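PDB 4E6U: acyl-[acyl-carrier-protein]--UDP-N-acetylglucosamine O-acyltransferase from Acinetobacter baumannii, which catalyses transfer of an acyl chain from acyl carrier protein to UDP-N-acetylglucosamine, an early step in the lipopolysaccharide-synthesis pathway. Local coordinates for residues N62-A68 / N92-C98; M120-I125 / F137-G142. All blocks are in the same frame, centred on the assembly; numbering follows the deposited sequence.

Contact 1 of 2, residues N62-A68 / N92-C98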
loop_
_atom_site.group_PDB
_atom_site.type_symbol
_atom_site.label_atom_id
_atom_site.label_comp_id
_atom_site.label_asym_id
_atom_site.label_seq_id
_atom_site.Cartn_x
_atom_site.Cartn_y
_atom_site.Cartn_z
ATOM N N ASN A 62 -1.774 -14.023 21.019
ATOM C CA ASN A 62 -1.762 -13.222 19.794
ATOM C C ASN A 62 -3.173 -12.839 19.417
ATOM O O ASN A 62 -4.132 -13.484 19.837
ATOM C CB ASN A 62 -1.111 -14.039 18.685
ATOM C CG ASN A 62 0.359 -14.289 18.963
ATOM O OD1 ASN A 62 1.168 -13.367 18.886
ATOM N ND2 ASN A 62 0.714 -15.512 19.302
ATOM N N GLU A 63 -3.293 -11.809 18.606
ATOM C CA GLU A 63 -4.571 -11.452 18.042
ATOM C C GLU A 63 -4.352 -11.151 16.581
ATOM O O GLU A 63 -3.519 -10.291 16.221
ATOM C CB GLU A 63 -5.178 -10.267 18.777
ATOM C CG GLU A 63 -6.608 -9.968 18.337
ATOM C CD GLU A 63 -7.306 -8.901 19.169
ATOM O OE1 GLU A 63 -8.511 -8.657 18.920
ATOM O OE2 GLU A 63 -6.659 -8.271 20.054
ATOM N N ILE A 64 -5.131 -11.839 15.753
ATOM C CA ILE A 64 -5.008 -11.753 14.289
ATOM C C ILE A 64 -6.365 -11.369 13.713
ATOM O O ILE A 64 -7.361 -12.067 13.953
ATOM C CB ILE A 64 -4.538 -13.079 13.674
ATOM C CG1 ILE A 64 -3.258 -13.580 14.375
ATOM C CG2 ILE A 64 -4.316 -12.912 12.163
ATOM C CD1 ILE A 64 -2.678 -14.897 13.836
ATOM N N PHE A 65 -6.393 -10.279 12.955
ATOM C CA PHE A 65 -7.638 -9.702 12.446
ATOM C C PHE A 65 -7.980 -10.192 11.038
ATOM O O PHE A 65 -7.169 -10.828 10.330
ATOM C CB PHE A 65 -7.533 -8.174 12.454
ATOM C CG PHE A 65 -7.636 -7.565 13.826
ATOM C CD1 PHE A 65 -6.579 -7.661 14.731
ATOM C CD2 PHE A 65 -8.778 -6.873 14.194
ATOM C CE1 PHE A 65 -6.663 -7.075 16.012
ATOM C CE2 PHE A 65 -8.883 -6.297 15.473
ATOM C CZ PHE A 65 -7.805 -6.397 16.380
ATOM N N GLN A 66 -9.220 -9.918 10.656
ATOM C CA GLN A 66 -9.757 -10.377 9.393
ATOM C C GLN A 66 -8.895 -9.997 8.197
ATOM O O GLN A 66 -8.317 -8.884 8.126
ATOM C CB GLN A 66 -11.181 -9.815 9.189
ATOM C CG GLN A 66 -11.333 -8.288 9.365
ATOM C CD GLN A 66 -11.632 -7.826 10.785
ATOM O OE1 GLN A 66 -11.945 -6.629 10.998
ATOM N NE2 GLN A 66 -11.557 -8.706 11.727
ATOM N N PHE A 67 -8.865 -10.936 7.252
ATOM C CA PHE A 67 -8.205 -10.771 5.952
ATOM C C PHE A 67 -6.685 -10.774 6.058
ATOM O O PHE A 67 -5.994 -10.411 5.101
ATOM C CB PHE A 67 -8.695 -9.511 5.214
ATOM C CG PHE A 67 -10.193 -9.316 5.259
ATOM C CD1 PHE A 67 -11.057 -10.310 4.783
ATOM C CD2 PHE A 67 -10.734 -8.137 5.753
ATOM C CE1 PHE A 67 -12.439 -10.107 4.823
ATOM C CE2 PHE A 67 -12.122 -7.940 5.774
ATOM C CZ PHE A 67 -12.960 -8.916 5.324
ATOM N N ALA A 68 -6.164 -11.219 7.192
ATOM C CA ALA A 68 -4.740 -11.507 7.264
ATOM C C ALA A 68 -4.441 -12.860 6.642
ATOM O O ALA A 68 -5.167 -13.847 6.841
ATOM C CB ALA A 68 -4.291 -11.468 8.696
ATOM N N ASN A 92 1.445 -10.734 20.035
ATOM C CA ASN A 92 1.499 -9.899 18.840
ATOM C C ASN A 92 0.120 -9.486 18.410
ATOM O O ASN A 92 -0.856 -10.190 18.677
ATOM C CB ASN A 92 2.164 -10.651 17.702
ATOM C CG ASN A 92 3.605 -11.010 18.027
ATOM O OD1 ASN A 92 4.483 -10.128 18.084
ATOM N ND2 ASN A 92 3.874 -12.288 18.232
ATOM N N LEU A 93 0.063 -8.353 17.735
ATOM C CA LEU A 93 -1.161 -7.844 17.118
ATOM C C LEU A 93 -0.908 -7.802 15.627
ATOM O O LEU A 93 -0.002 -7.096 15.176
ATOM C CB LEU A 93 -1.464 -6.443 17.621
ATOM C CG LEU A 93 -1.828 -6.338 19.106
ATOM C CD1 LEU A 93 -1.833 -4.890 19.566
ATOM C CD2 LEU A 93 -3.168 -6.998 19.422
ATOM N N ILE A 94 -1.677 -8.582 14.875
ATOM C CA ILE A 94 -1.550 -8.655 13.420
ATOM C C ILE A 94 -2.864 -8.158 12.831
ATOM O O ILE A 94 -3.897 -8.829 12.925
ATOM C CB ILE A 94 -1.200 -10.090 12.976
ATOM C CG1 ILE A 94 0.164 -10.508 13.568
ATOM C CG2 ILE A 94 -1.186 -10.198 11.449
ATOM C CD1 ILE A 94 0.505 -11.979 13.446
ATOM N N ARG A 95 -2.831 -6.956 12.277
ATOM C CA ARG A 95 -4.047 -6.292 11.839
ATOM C C ARG A 95 -4.510 -6.741 10.446
ATOM O O ARG A 95 -3.891 -7.589 9.774
ATOM C CB ARG A 95 -3.829 -4.783 11.892
ATOM C CG ARG A 95 -3.579 -4.256 13.327
ATOM C CD ARG A 95 -4.697 -4.684 14.309
ATOM N NE ARG A 95 -5.982 -4.229 13.793
ATOM C CZ ARG A 95 -6.795 -3.347 14.365
ATOM N NH1 ARG A 95 -6.536 -2.839 15.572
ATOM N NH2 ARG A 95 -7.908 -2.997 13.726
ATOM N N GLU A 96 -5.637 -6.179 10.027
ATOM C CA GLU A 96 -6.244 -6.576 8.757
ATOM C C GLU A 96 -5.285 -6.504 7.595
ATOM O O GLU A 96 -4.454 -5.591 7.521
ATOM C CB GLU A 96 -7.461 -5.707 8.429
ATOM C CG GLU A 96 -8.535 -5.662 9.534
ATOM C CD GLU A 96 -8.390 -4.457 10.431
ATOM O OE1 GLU A 96 -7.400 -4.381 11.203
ATOM O OE2 GLU A 96 -9.254 -3.568 10.359
ATOM N N HIS A 97 -5.401 -7.448 6.669
ATOM C CA HIS A 97 -4.705 -7.383 5.383
ATOM C C HIS A 97 -3.202 -7.597 5.455
ATOM O O HIS A 97 -2.513 -7.412 4.452
ATOM C CB HIS A 97 -5.022 -6.074 4.614
ATOM C CG HIS A 97 -6.488 -5.820 4.458
ATOM N ND1 HIS A 97 -7.112 -4.709 4.985
ATOM C CD2 HIS A 97 -7.460 -6.555 3.867
ATOM C CE1 HIS A 97 -8.404 -4.756 4.694
ATOM N NE2 HIS A 97 -8.643 -5.872 4.035
ATOM N N CYS A 98 -2.685 -7.996 6.613
ATOM C CA CYS A 98 -1.266 -8.370 6.659
ATOM C C CYS A 98 -1.003 -9.623 5.866
ATOM O O CYS A 98 -1.914 -10.434 5.611
ATOM C CB CYS A 98 -0.793 -8.588 8.098
ATOM S SG CYS A 98 -0.690 -7.054 9.056
#

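Contact 2 of 2, residues M120-I125 / F137-G142. With EDO (1,2-ethanediol), chain J.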
loop_
_atom_site.group_PDB
_atom_site.type_symbol
_atom_site.label_atom_id
_atom_site.label_comp_id
_atom_site.label_asym_id
_atom_site.label_seq_id
_atom_site.Cartn_x
_atom_site.Cartn_y
_atom_site.Cartn_z
ATOM N N MET A 120 0.564 -3.228 11.859
ATOM C CA MET A 120 -0.637 -2.503 11.447
ATOM C C MET A 120 -1.118 -2.950 10.087
ATOM O O MET A 120 -0.497 -3.781 9.420
ATOM C CB MET A 120 -0.394 -1.000 11.468
ATOM C CG MET A 120 -0.215 -0.474 12.870
ATOM S SD MET A 120 -0.162 1.335 12.863
ATOM C CE MET A 120 0.705 1.671 14.381
ATOM N N VAL A 121 -2.264 -2.415 9.685
ATOM C CA VAL A 121 -2.929 -2.910 8.474
ATOM C C VAL A 121 -1.975 -2.992 7.291
ATOM O O VAL A 121 -1.202 -2.067 7.019
ATOM C CB VAL A 121 -4.153 -2.034 8.114
ATOM C CG1 VAL A 121 -4.689 -2.355 6.753
ATOM C CG2 VAL A 121 -5.260 -2.191 9.160
ATOM N N ASN A 122 -2.051 -4.099 6.563
ATOM C CA ASN A 122 -1.249 -4.329 5.362
ATOM C C ASN A 122 0.251 -4.278 5.614
ATOM O O ASN A 122 1.012 -3.722 4.812
ATOM C CB ASN A 122 -1.645 -3.344 4.237
ATOM C CG ASN A 122 -1.031 -3.714 2.868
ATOM O OD1 ASN A 122 -0.749 -2.838 2.045
ATOM N ND2 ASN A 122 -0.805 -4.999 2.631
ATOM N N THR A 123 0.688 -4.863 6.718
ATOM C CA THR A 123 2.133 -5.139 6.901
ATOM C C THR A 123 2.458 -6.431 6.172
ATOM O O THR A 123 1.771 -7.444 6.343
ATOM C CB THR A 123 2.521 -5.292 8.385
ATOM O OG1 THR A 123 2.221 -4.077 9.074
ATOM C CG2 THR A 123 4.029 -5.572 8.525
ATOM N N HIS A 124 3.502 -6.402 5.353
ATOM C CA HIS A 124 4.019 -7.585 4.697
ATOM C C HIS A 124 5.340 -7.982 5.289
ATOM O O HIS A 124 6.271 -7.168 5.325
ATOM C CB HIS A 124 4.216 -7.346 3.207
ATOM C CG HIS A 124 4.858 -8.505 2.503
ATOM N ND1 HIS A 124 4.165 -9.655 2.211
ATOM C CD2 HIS A 124 6.120 -8.695 2.034
ATOM C CE1 HIS A 124 4.966 -10.505 1.587
ATOM N NE2 HIS A 124 6.159 -9.945 1.462
ATOM N N ILE A 125 5.420 -9.219 5.750
ATOM C CA ILE A 125 6.687 -9.813 6.182
ATOM C C ILE A 125 7.036 -10.935 5.218
ATOM O O ILE A 125 6.385 -11.980 5.190
ATOM C CB ILE A 125 6.617 -10.358 7.632
ATOM C CG1 ILE A 125 6.143 -9.288 8.623
ATOM C CG2 ILE A 125 7.959 -10.998 8.052
ATOM C CD1 ILE A 125 7.025 -8.073 8.751
ATOM N N PHE A 137 5.156 -1.785 13.157
ATOM C CA PHE A 137 5.132 -1.573 11.713
ATOM C C PHE A 137 3.846 -0.840 11.401
ATOM O O PHE A 137 2.756 -1.386 11.604
ATOM C CB PHE A 137 5.157 -2.904 10.973
ATOM C CG PHE A 137 6.329 -3.771 11.323
ATOM C CD1 PHE A 137 7.503 -3.703 10.576
ATOM C CD2 PHE A 137 6.271 -4.621 12.417
ATOM C CE1 PHE A 137 8.584 -4.497 10.894
ATOM C CE2 PHE A 137 7.334 -5.429 12.741
ATOM C CZ PHE A 137 8.506 -5.369 11.978
ATOM N N ALA A 138 3.954 0.398 10.946
ATOM C CA ALA A 138 2.776 1.176 10.596
ATOM C C ALA A 138 2.157 0.688 9.294
ATOM O O ALA A 138 2.658 -0.226 8.641
ATOM C CB ALA A 138 3.102 2.662 10.537
ATOM N N ASN A 139 1.033 1.274 8.931
ATOM C CA ASN A 139 0.276 0.766 7.802
ATOM C C ASN A 139 1.084 0.646 6.531
ATOM O O ASN A 139 1.910 1.512 6.238
ATOM C CB ASN A 139 -0.916 1.693 7.512
ATOM C CG ASN A 139 -2.022 1.527 8.503
ATOM O OD1 ASN A 139 -1.784 1.524 9.695
ATOM N ND2 ASN A 139 -3.264 1.391 8.008
ATOM N N ASN A 140 0.822 -0.393 5.752
ATOM C CA ASN A 140 1.387 -0.527 4.398
ATOM C C ASN A 140 2.914 -0.692 4.340
ATOM O O ASN A 140 3.534 -0.417 3.308
ATOM C CB ASN A 140 0.962 0.652 3.494
ATOM C CG ASN A 140 -0.543 0.743 3.285
ATOM O OD1 ASN A 140 -1.235 -0.260 3.206
ATOM N ND2 ASN A 140 -1.047 1.953 3.187
ATOM N N VAL A 141 3.504 -1.140 5.439
ATOM C CA VAL A 141 4.953 -1.391 5.452
ATOM C C VAL A 141 5.266 -2.694 4.718
ATOM O O VAL A 141 4.602 -3.717 4.949
ATOM C CB VAL A 141 5.490 -1.381 6.883
ATOM C CG1 VAL A 141 6.893 -2.003 6.939
ATOM C CG2 VAL A 141 5.515 0.035 7.408
ATOM N N GLY A 142 6.238 -2.653 3.824
ATOM C CA GLY A 142 6.676 -3.841 3.107
ATOM C C GLY A 142 8.073 -4.219 3.523
ATOM O O GLY A 142 9.011 -3.453 3.299
HETATM C C1 EDO J . -1.815 4.910 10.260
HETATM O O1 EDO J . -0.634 4.156 10.582
HETATM C C2 EDO J . -1.891 5.181 8.759
HETATM O O2 EDO J . -0.599 4.988 8.166
HETATM O O HOH W 1 2.636 -4.007 2.696
#

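Contact 1 of 2, residues N62-A68 / N92-C98
Two successive coils of the left-handed parallel beta-helix, the hexapeptide-repeat fold of this acyltransferase, stack in parallel register, Glu63 beside Leu93 and Ile64 beside Ile94. Backbone hydrogen bonds alternate between the strands: Glu63 N to Asn92 O, Ile94 N to Glu63 O and Phe65 N to Ile94 O, each 2.9 Å. Asn62 OD1 extends the series as a double acceptor, 2.9 Å from Asn92 N and 3.0 Å from Asn92 ND2, while Asn62 ND2 turns to Gly89 O; one coil on, Asn92 OD1 accepts from Asn117 N and Asn92 ND2 also bonds to Gly114 O. Both segments round a corner in matching type II turns, Phe65 to Ala68 and Arg95 to Cys98. Inside the coil, Ile64 CG1 meets Ile94 CD1 at 4.2 Å. Outside, the Arg95 guanidinium lies flat on the Phe65 ring in a cation-pi stack and also bonds to Val73 O of a neighbouring subunit. Glu96 OE2 bonds to Ser69 OG and His101 NE2 of that subunit; Arg95 NH2 salt-bridges Glu96 OE1 at 2.9 Å.

Contact 2 of 2, residues M120-I125 / F137-G142
A single water joins two corners of the left-handed beta-helix, donating to Asn122 O at 2.7 Å and to Val141 O at 3.0 Å. Val141 O also accepts from His124 N at 2.9 Å, so one carbonyl serves the water and the parallel pairing of His124 with Gly142. The corners are type II turns, Met120 to Thr123 and Ala138 to Val141, with Asn122 and Asn140 in the left-handed backbone conformation at equivalent positions. Asn140 N bonds to Val121 O and Met120 N to Phe137 O, both at 2.9 Å, keeping the coils in step through the bend. Thr123 OG1 fastens its own turn, donating to Met120 O at 2.8 Å. Inside, Ile125 CD1 sits over one face of the Phe137 ring, 4.5 Å from Phe137 CE1. Near the Met120 side chain, a 1,2-ethanediol, probably from the crystallisation liquor, donates from O1 to Asn139 OD1 at 3.0 Å. Gln75 of a neighbouring subunit bonds to Val121 N and Asn139 OD1. His124 bonds to Ser99 and meets His101 edge-to-face, both on strand 99-101 of the preceding coil, while Phe137 packs on Val155 of strand 154-155 in the following one.

From the N terminus the chain winds through coil after coil of the beta-helix. Contact 1 closes a loop when 92-98 returns beside 62-68, with 23 residues between the segments, among them strands 69-70 and 85-88. Contact 2 opens later and closes a shorter loop, 11 residues between 120-125 and 137-142, so the two follow in series and neither nests nor crosses. They adjoin on the same corner of the helix: Glu96 O lies 3.0 Å from Asn122 N, a probable hydrogen bond, and Cys98 CB packs 3.3 Å from Thr123 O. Four consecutive coils are thus joined along one edge, where both contacts also meet a neighbouring subunit of the trimer.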